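Local atomic coordinates of sphingomyelinase-c (Listeria ivanovii, PDB entry 1ZWX), a protein that belongs to the DNase I-like endonuclease/exonuclease/phosphatase family and is also known as SmcL. Residues Y7-I13 with D187-F191; H151-D155 with I167-M172. One frame throughout, in Å; residues are numbered along the deposited sequence.

Overall arrangement
The modelled chain starts at Y7 and soon enters strand 12-20, in the middle of one six-stranded mixed sheet. It later builds the second sheet, including strand 143-151. The loop after that strand, 151-155, meets helix 161-182 at residues 167-172. This is contact 2, which closes a short loop of 11 residues. The helix then leads to strand 189-193, beside strand 143-151 and parallel to it. Residues 187-191 return to the N-terminal segment 7-13 and form contact 1, which closes a loop of 173 intervening residues. Contact 2 is therefore nested inside contact 1. Contact 1 joins the two six-stranded sheets; contact 2 joins helix 161-182 to the loop after strand 143-151. Their centres lie about 25 Å apart.

Contact 1: Y7-I13 with D187-F191; sequences YPGNFKI and DEIIF
The apolar centre is the F191 ring (chi1 m). I13 (chi1 m, chi2 t) lays CD1 over one face of it in a CH-pi contact, with I13 CD1 3.6 Å from the F191 ring centroid and 18° off the normal. F11 (chi1 t) stands beside the same ring. The two ring planes are at 14° but are slid apart, with centroids 5.4 Å apart and F11 CD2 3.6 Å from F191 CE1. F11 also stacks on Y145, and V252 touches F191 and I189. Further out, P8 CG meets I189 CD1 at 4.0 Å. A cis peptide bond precedes P8, and G9 follows with positive phi. N10 centres an inverse gamma turn that leads into the extended residues F11 to I13. CA atoms are 7.2 Å apart at P8-I189 and 9.1 Å at I13-F191. At the polar edge Y7 (chi1 t) reaches across. I189 N donates to Y7 OH at 3.0 Å, and the same hydroxyl is hydrogen-bonded to P144 O. Y7 CE2 lies 3.2 Å from D187 O. Strand 12-20 and strand 189-193 belong to different mixed sheets, and this side-chain packing between facing sheets is characteristic of the beta-sandwich core of the DNase I-like fold.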
ATOM      1  N   TYR A   7      -2.359  25.141   0.752  1.00 43.79           N
ATOM      2  CA  TYR A   7      -2.661  23.919   1.548  1.00 43.22           C
ATOM      3  C   TYR A   7      -3.924  23.183   1.061  1.00 44.63           C
ATOM      4  O   TYR A   7      -5.000  23.766   1.082  1.00 44.69           O
ATOM      5  CB  TYR A   7      -2.815  24.290   3.017  1.00 40.73           C
ATOM      6  CG  TYR A   7      -2.906  23.093   3.962  1.00 39.44           C
ATOM      7  CD1 TYR A   7      -1.816  22.224   4.152  1.00 36.80           C
ATOM      8  CD2 TYR A   7      -4.079  22.840   4.678  1.00 36.85           C
ATOM      9  CE1 TYR A   7      -1.914  21.135   5.049  1.00 37.10           C
ATOM     10  CE2 TYR A   7      -4.178  21.772   5.561  1.00 35.52           C
ATOM     11  CZ  TYR A   7      -3.109  20.908   5.730  1.00 35.73           C
ATOM     12  OH  TYR A   7      -3.239  19.867   6.631  1.00 31.48           O
ATOM     13  N   PRO A   8      -3.804  21.886   0.686  1.00 45.89           N
ATOM     14  CA  PRO A   8      -2.615  21.019   0.735  1.00 46.27           C
ATOM     15  C   PRO A   8      -1.530  21.351  -0.287  1.00 46.24           C
ATOM     16  O   PRO A   8      -0.360  21.064  -0.043  1.00 46.94           O
ATOM     17  CB  PRO A   8      -3.189  19.621   0.461  1.00 46.32           C
ATOM     18  CG  PRO A   8      -4.373  19.872  -0.355  1.00 46.92           C
ATOM     19  CD  PRO A   8      -4.980  21.137   0.196  1.00 46.27           C
ATOM     20  N   GLY A   9      -1.907  21.929  -1.421  1.00 45.86           N
ATOM     21  CA  GLY A   9      -0.922  22.415  -2.373  1.00 45.44           C
ATOM     22  C   GLY A   9      -0.428  21.303  -3.266  1.00 44.83           C
ATOM     23  O   GLY A   9      -1.200  20.412  -3.624  1.00 45.27           O
ATOM     24  N   ASN A  10       0.849  21.358  -3.638  1.00 43.53           N
ATOM     25  CA  ASN A  10       1.419  20.349  -4.520  1.00 42.71           C
ATOM     26  C   ASN A  10       1.954  19.196  -3.662  1.00 41.00           C
ATOM     27  O   ASN A  10       3.191  19.073  -3.471  1.00 41.18           O
ATOM     28  CB  ASN A  10       2.510  20.936  -5.428  1.00 43.71           C
ATOM     29  CG  ASN A  10       3.122  19.889  -6.379  1.00 46.11           C
ATOM     30  OD1 ASN A  10       2.710  18.712  -6.407  1.00 47.78           O
ATOM     31  ND2 ASN A  10       4.113  20.317  -7.159  1.00 46.82           N
ATOM     32  N   PHE A  11       1.018  18.403  -3.108  1.00 36.93           N
ATOM     33  CA  PHE A  11       1.346  17.211  -2.320  1.00 33.41           C
ATOM     34  C   PHE A  11       1.133  15.986  -3.166  1.00 31.76           C
ATOM     35  O   PHE A  11       0.117  15.869  -3.860  1.00 30.58           O
ATOM     36  CB  PHE A  11       0.485  17.098  -1.082  1.00 32.51           C
ATOM     37  CG  PHE A  11       1.139  16.345   0.046  1.00 31.43           C
ATOM     38  CD1 PHE A  11       2.143  16.949   0.805  1.00 29.39           C
ATOM     39  CD2 PHE A  11       0.758  15.018   0.350  1.00 29.11           C
ATOM     40  CE1 PHE A  11       2.746  16.280   1.861  1.00 30.92           C
ATOM     41  CE2 PHE A  11       1.351  14.339   1.414  1.00 27.79           C
ATOM     42  CZ  PHE A  11       2.359  14.946   2.170  1.00 30.83           C
ATOM     43  N   LYS A  12       2.099  15.074  -3.083  1.00 30.69           N
ATOM     44  CA  LYS A  12       2.153  13.916  -3.957  1.00 29.27           C
ATOM     45  C   LYS A  12       2.564  12.672  -3.152  1.00 28.37           C
ATOM     46  O   LYS A  12       3.572  12.687  -2.429  1.00 26.84           O
ATOM     47  CB  LYS A  12       3.136  14.201  -5.065  1.00 30.05           C
ATOM     48  CG  LYS A  12       3.239  13.145  -6.124  1.00 33.28           C
ATOM     49  CD  LYS A  12       3.888  13.745  -7.334  1.00 38.35           C
ATOM     50  CE  LYS A  12       4.876  12.799  -7.923  1.00 41.45           C
ATOM     51  NZ  LYS A  12       5.890  13.536  -8.763  1.00 45.42           N
ATOM     52  N   ILE A  13       1.774  11.602  -3.295  1.00 26.67           N
ATOM     53  CA  ILE A  13       1.986  10.335  -2.569  1.00 24.77           C
ATOM     54  C   ILE A  13       1.985   9.240  -3.626  1.00 24.28           C
ATOM     55  O   ILE A  13       1.139   9.242  -4.521  1.00 23.57           O
ATOM     56  CB  ILE A  13       0.835  10.046  -1.575  1.00 25.55           C
ATOM     57  CG1 ILE A  13       0.723  11.158  -0.545  1.00 24.43           C
ATOM     58  CG2 ILE A  13       1.037   8.675  -0.850  1.00 22.83           C
ATOM     59  CD1 ILE A  13      -0.532  11.103   0.247  1.00 24.11           C
ATOM     60  N   ASP A 187      -9.282  21.229   9.877  1.00 30.29           N
ATOM     61  CA  ASP A 187      -8.575  22.018   8.883  1.00 31.28           C
ATOM     62  C   ASP A 187      -7.249  21.349   8.472  1.00 30.48           C
ATOM     63  O   ASP A 187      -6.507  21.906   7.693  1.00 29.69           O
ATOM     64  CB  ASP A 187      -8.344  23.480   9.324  1.00 31.62           C
ATOM     65  CG  ASP A 187      -7.639  23.590  10.660  1.00 35.08           C
ATOM     66  OD1 ASP A 187      -6.991  22.622  11.115  1.00 38.06           O
ATOM     67  OD2 ASP A 187      -7.693  24.683  11.271  1.00 38.53           O
ATOM     68  N   GLU A 188      -7.009  20.127   8.950  1.00 30.20           N
ATOM     69  CA  GLU A 188      -5.842  19.346   8.497  1.00 29.47           C
ATOM     70  C   GLU A 188      -6.232  18.148   7.611  1.00 29.76           C
ATOM     71  O   GLU A 188      -7.261  17.513   7.853  1.00 29.68           O
ATOM     72  CB  GLU A 188      -5.039  18.904   9.714  1.00 29.91           C
ATOM     73  CG  GLU A 188      -4.452  20.086  10.452  1.00 31.54           C
ATOM     74  CD  GLU A 188      -3.700  19.724  11.714  1.00 32.47           C
ATOM     75  OE1 GLU A 188      -3.479  20.662  12.498  1.00 34.24           O
ATOM     76  OE2 GLU A 188      -3.295  18.553  11.957  1.00 31.33           O
ATOM     77  N   ILE A 189      -5.412  17.847   6.607  1.00 27.29           N
ATOM     78  CA  ILE A 189      -5.748  16.821   5.623  1.00 26.35           C
ATOM     79  C   ILE A 189      -5.315  15.415   6.091  1.00 25.69           C
ATOM     80  O   ILE A 189      -4.266  15.250   6.715  1.00 23.82           O
ATOM     81  CB  ILE A 189      -5.164  17.156   4.245  1.00 26.87           C
ATOM     82  CG1 ILE A 189      -5.717  16.214   3.151  1.00 23.80           C
ATOM     83  CG2 ILE A 189      -3.589  17.183   4.306  1.00 26.71           C
ATOM     84  CD1 ILE A 189      -5.597  16.707   1.695  1.00 26.08           C
ATOM     85  N   ILE A 190      -6.166  14.419   5.793  1.00 25.38           N
ATOM     86  CA  ILE A 190      -5.876  13.004   6.068  1.00 24.04           C
ATOM     87  C   ILE A 190      -5.985  12.240   4.745  1.00 23.70           C
ATOM     88  O   ILE A 190      -6.988  12.357   4.002  1.00 21.49           O
ATOM     89  CB  ILE A 190      -6.835  12.386   7.101  1.00 25.32           C
ATOM     90  CG1 ILE A 190      -6.910  13.233   8.359  1.00 26.04           C
ATOM     91  CG2 ILE A 190      -6.439  10.907   7.415  1.00 24.40           C
ATOM     92  CD1 ILE A 190      -7.930  12.733   9.371  1.00 30.42           C
ATOM     93  N   PHE A 191      -4.928  11.477   4.453  1.00 22.83           N
ATOM     94  CA  PHE A 191      -4.899  10.586   3.302  1.00 22.67           C
ATOM     95  C   PHE A 191      -4.951   9.141   3.821  1.00 22.16           C
ATOM     96  O   PHE A 191      -4.441   8.824   4.908  1.00 21.40           O
ATOM     97  CB  PHE A 191      -3.620  10.748   2.500  1.00 23.04           C
ATOM     98  CG  PHE A 191      -3.399  12.120   1.922  1.00 23.85           C
ATOM     99  CD1 PHE A 191      -2.634  13.059   2.609  1.00 25.17           C
ATOM    100  CD2 PHE A 191      -3.892  12.440   0.658  1.00 23.55           C
ATOM    101  CE1 PHE A 191      -2.391  14.328   2.053  1.00 25.21           C
ATOM    102  CE2 PHE A 191      -3.657  13.703   0.091  1.00 27.76           C
ATOM    103  CZ  PHE A 191      -2.872  14.636   0.797  1.00 25.34           C
TER

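Contact 2: H151-D155 with I167-M172; sequences HTQAD and IRAEQM. Unlike the reference sequence in segment 151-155: Q153 (reference Pro).
This contact belongs to a beta-alpha-beta connection in the DNase I-like fold: strand 143-151, helix 161-182 and the parallel neighbouring strand 189-193. The loop after the first strand runs extended past the helix, with Q153 and R168 nearest at 5.7 Å between CA atoms. R168 (m, t, m, chi4 -88°) bends its guanidinium along the loop. R168 NH1 donates to Q153 O at 2.9 Å. The R168 guanidinium forms a salt bridge with D155 (chi1 m), with D155 OD1 2.9 Å from R168 NH2 and 3.1 Å from R168 NH1. E204 pairs with R168 NE, and S164 also bonds D155 OD1. Q171 (m, t) extends to the loop backbone, where Q153 N donates to Q171 OE1 at 2.9 Å, almost linearly. Q153, a proline in the reference sequence, is t then p. This fold-back lets Q153 NE2 donate to A154 O at 3.0 Å, while G123 N bonds Q153 OE1. Q153 CB also lies 3.7 Å from I167 CG2. A phosphate ion, probably from the crystallisation liquor, lies about 4 Å from the A154 side chain. One water joins the two glutamines, 3.0 Å from Q153 OE1 and 3.0 Å from Q171 NE2.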
ATOM      1  N   HIS A 151      -2.979  -2.259   4.061  1.00 18.35           N
ATOM      2  CA  HIS A 151      -3.123  -3.350   3.110  1.00 19.00           C
ATOM      3  C   HIS A 151      -4.110  -4.290   3.807  1.00 18.87           C
ATOM      4  O   HIS A 151      -3.800  -4.889   4.834  1.00 19.44           O
ATOM      5  CB  HIS A 151      -1.769  -4.051   2.848  1.00 19.81           C
ATOM      6  CG  HIS A 151      -1.868  -5.262   1.948  1.00 18.86           C
ATOM      7  ND1 HIS A 151      -0.869  -6.216   1.867  1.00 22.28           N
ATOM      8  CD2 HIS A 151      -2.845  -5.672   1.107  1.00 21.04           C
ATOM      9  CE1 HIS A 151      -1.221  -7.148   0.991  1.00 21.81           C
ATOM     10  NE2 HIS A 151      -2.415  -6.842   0.515  1.00 20.80           N
ATOM     11  N   THR A 152      -5.317  -4.367   3.249  1.00 19.92           N
ATOM     12  CA  THR A 152      -6.430  -5.089   3.898  1.00 19.62           C
ATOM     13  C   THR A 152      -6.531  -6.556   3.394  1.00 19.38           C
ATOM     14  O   THR A 152      -5.842  -6.968   2.472  1.00 19.66           O
ATOM     15  CB  THR A 152      -7.791  -4.368   3.655  1.00 17.87           C
ATOM     16  OG1 THR A 152      -7.971  -4.217   2.256  1.00 19.88           O
ATOM     17  CG2 THR A 152      -7.806  -2.968   4.310  1.00 20.40           C
ATOM     18  N   GLN A 153      -7.389  -7.312   4.068  1.00 19.73           N
ATOM     19  CA  GLN A 153      -7.723  -8.701   3.727  1.00 19.99           C
ATOM     20  C   GLN A 153      -7.961  -8.940   2.240  1.00 20.30           C
ATOM     21  O   GLN A 153      -8.762  -8.238   1.613  1.00 19.85           O
ATOM     22  CB  GLN A 153      -8.997  -9.076   4.526  1.00 19.30           C
ATOM     23  CG  GLN A 153      -9.523 -10.504   4.188  1.00 20.92           C
ATOM     24  CD  GLN A 153      -8.656 -11.607   4.805  1.00 18.30           C
ATOM     25  OE1 GLN A 153      -8.253 -11.530   5.973  1.00 20.65           O
ATOM     26  NE2 GLN A 153      -8.385 -12.645   4.022  1.00 19.18           N
ATOM     27  N   ALA A 154      -7.326  -9.996   1.689  1.00 20.55           N
ATOM     28  CA  ALA A 154      -7.532 -10.386   0.300  1.00 22.32           C
ATOM     29  C   ALA A 154      -8.690 -11.399   0.194  1.00 23.50           C
ATOM     30  O   ALA A 154      -9.037 -12.051   1.178  1.00 24.03           O
ATOM     31  CB  ALA A 154      -6.260 -11.028  -0.265  1.00 23.19           C
ATOM     32  N   ASP A 155      -9.259 -11.517  -1.006  1.00 24.71           N
ATOM     33  CA  ASP A 155     -10.050 -12.724  -1.359  1.00 26.68           C
ATOM     34  C   ASP A 155      -9.080 -13.932  -1.283  1.00 27.50           C
ATOM     35  O   ASP A 155      -7.905 -13.801  -1.696  1.00 27.51           O
ATOM     36  CB  ASP A 155     -10.695 -12.563  -2.753  1.00 26.53           C
ATOM     37  CG  ASP A 155     -11.912 -11.625  -2.731  1.00 28.42           C
ATOM     38  OD1 ASP A 155     -12.283 -11.118  -1.655  1.00 27.10           O
ATOM     39  OD2 ASP A 155     -12.535 -11.420  -3.786  1.00 31.68           O
ATOM     40  N   ILE A 167     -14.747  -9.129   6.577  1.00 20.50           N
ATOM     41  CA  ILE A 167     -13.473  -8.840   7.241  1.00 19.98           C
ATOM     42  C   ILE A 167     -12.953  -7.446   6.791  1.00 19.10           C
ATOM     43  O   ILE A 167     -12.604  -6.634   7.639  1.00 19.86           O
ATOM     44  CB  ILE A 167     -12.395  -9.947   6.956  1.00 19.77           C
ATOM     45  CG1 ILE A 167     -12.812 -11.281   7.602  1.00 19.89           C
ATOM     46  CG2 ILE A 167     -11.031  -9.543   7.541  1.00 18.75           C
ATOM     47  CD1 ILE A 167     -12.074 -12.488   6.964  1.00 18.40           C
ATOM     48  N   ARG A 168     -12.942  -7.181   5.491  1.00 21.16           N
ATOM     49  CA  ARG A 168     -12.471  -5.872   4.966  1.00 20.88           C
ATOM     50  C   ARG A 168     -13.312  -4.724   5.506  1.00 22.07           C
ATOM     51  O   ARG A 168     -12.798  -3.667   5.819  1.00 20.77           O
ATOM     52  CB  ARG A 168     -12.517  -5.815   3.467  1.00 22.69           C
ATOM     53  CG  ARG A 168     -11.378  -6.551   2.790  1.00 22.62           C
ATOM     54  CD  ARG A 168     -11.343  -6.247   1.340  1.00 20.52           C
ATOM     55  NE  ARG A 168     -12.400  -6.901   0.552  1.00 21.71           N
ATOM     56  CZ  ARG A 168     -12.310  -8.110   0.006  1.00 21.80           C
ATOM     57  NH1 ARG A 168     -11.182  -8.838   0.118  1.00 20.18           N
ATOM     58  NH2 ARG A 168     -13.359  -8.574  -0.686  1.00 23.67           N
ATOM     59  N   ALA A 169     -14.621  -4.955   5.649  1.00 21.79           N
ATOM     60  CA  ALA A 169     -15.513  -3.948   6.193  1.00 21.95           C
ATOM     61  C   ALA A 169     -15.179  -3.666   7.653  1.00 21.84           C
ATOM     62  O   ALA A 169     -15.200  -2.486   8.066  1.00 22.06           O
ATOM     63  CB  ALA A 169     -17.011  -4.371   5.986  1.00 21.46           C
ATOM     64  N   GLU A 170     -14.799  -4.700   8.419  1.00 20.11           N
ATOM     65  CA  GLU A 170     -14.437  -4.524   9.818  1.00 20.13           C
ATOM     66  C   GLU A 170     -13.100  -3.784   9.881  1.00 20.56           C
ATOM     67  O   GLU A 170     -12.898  -2.891  10.726  1.00 19.80           O
ATOM     68  CB  GLU A 170     -14.346  -5.867  10.548  1.00 19.51           C
ATOM     69  CG  GLU A 170     -14.232  -5.797  12.055  1.00 21.93           C
ATOM     70  CD  GLU A 170     -12.790  -5.480  12.553  1.00 26.95           C
ATOM     71  OE1 GLU A 170     -12.643  -5.006  13.689  1.00 29.07           O
ATOM     72  OE2 GLU A 170     -11.820  -5.705  11.811  1.00 25.34           O
ATOM     73  N   GLN A 171     -12.196  -4.140   8.973  1.00 20.03           N
ATOM     74  CA  GLN A 171     -10.865  -3.483   8.941  1.00 20.75           C
ATOM     75  C   GLN A 171     -10.989  -2.014   8.542  1.00 21.01           C
ATOM     76  O   GLN A 171     -10.304  -1.170   9.101  1.00 22.00           O
ATOM     77  CB  GLN A 171      -9.941  -4.243   7.975  1.00 19.88           C
ATOM     78  CG  GLN A 171      -9.559  -5.618   8.581  1.00 18.89           C
ATOM     79  CD  GLN A 171      -8.734  -6.459   7.627  1.00 18.27           C
ATOM     80  OE1 GLN A 171      -8.638  -6.144   6.453  1.00 18.59           O
ATOM     81  NE2 GLN A 171      -8.125  -7.537   8.152  1.00 18.56           N
ATOM     82  N   MET A 172     -11.857  -1.704   7.579  1.00 22.51           N
ATOM     83  CA  MET A 172     -12.130  -0.295   7.269  1.00 23.93           C
ATOM     84  C   MET A 172     -12.663   0.478   8.480  1.00 23.69           C
ATOM     85  O   MET A 172     -12.248   1.634   8.701  1.00 23.48           O
ATOM     86  CB  MET A 172     -13.034  -0.144   6.049  1.00 24.18           C
ATOM     87  CG  MET A 172     -12.495  -0.905   4.923  1.00 25.13           C
ATOM     88  SD  MET A 172     -12.586  -0.480   3.229  0.50 25.58           S
ATOM     89  CE  MET A 172     -11.638  -1.839   2.542  0.50 27.07           C
TER
HETATM   90  O   HOH W   1      -6.254  -9.478   6.871  1.00 23.32           O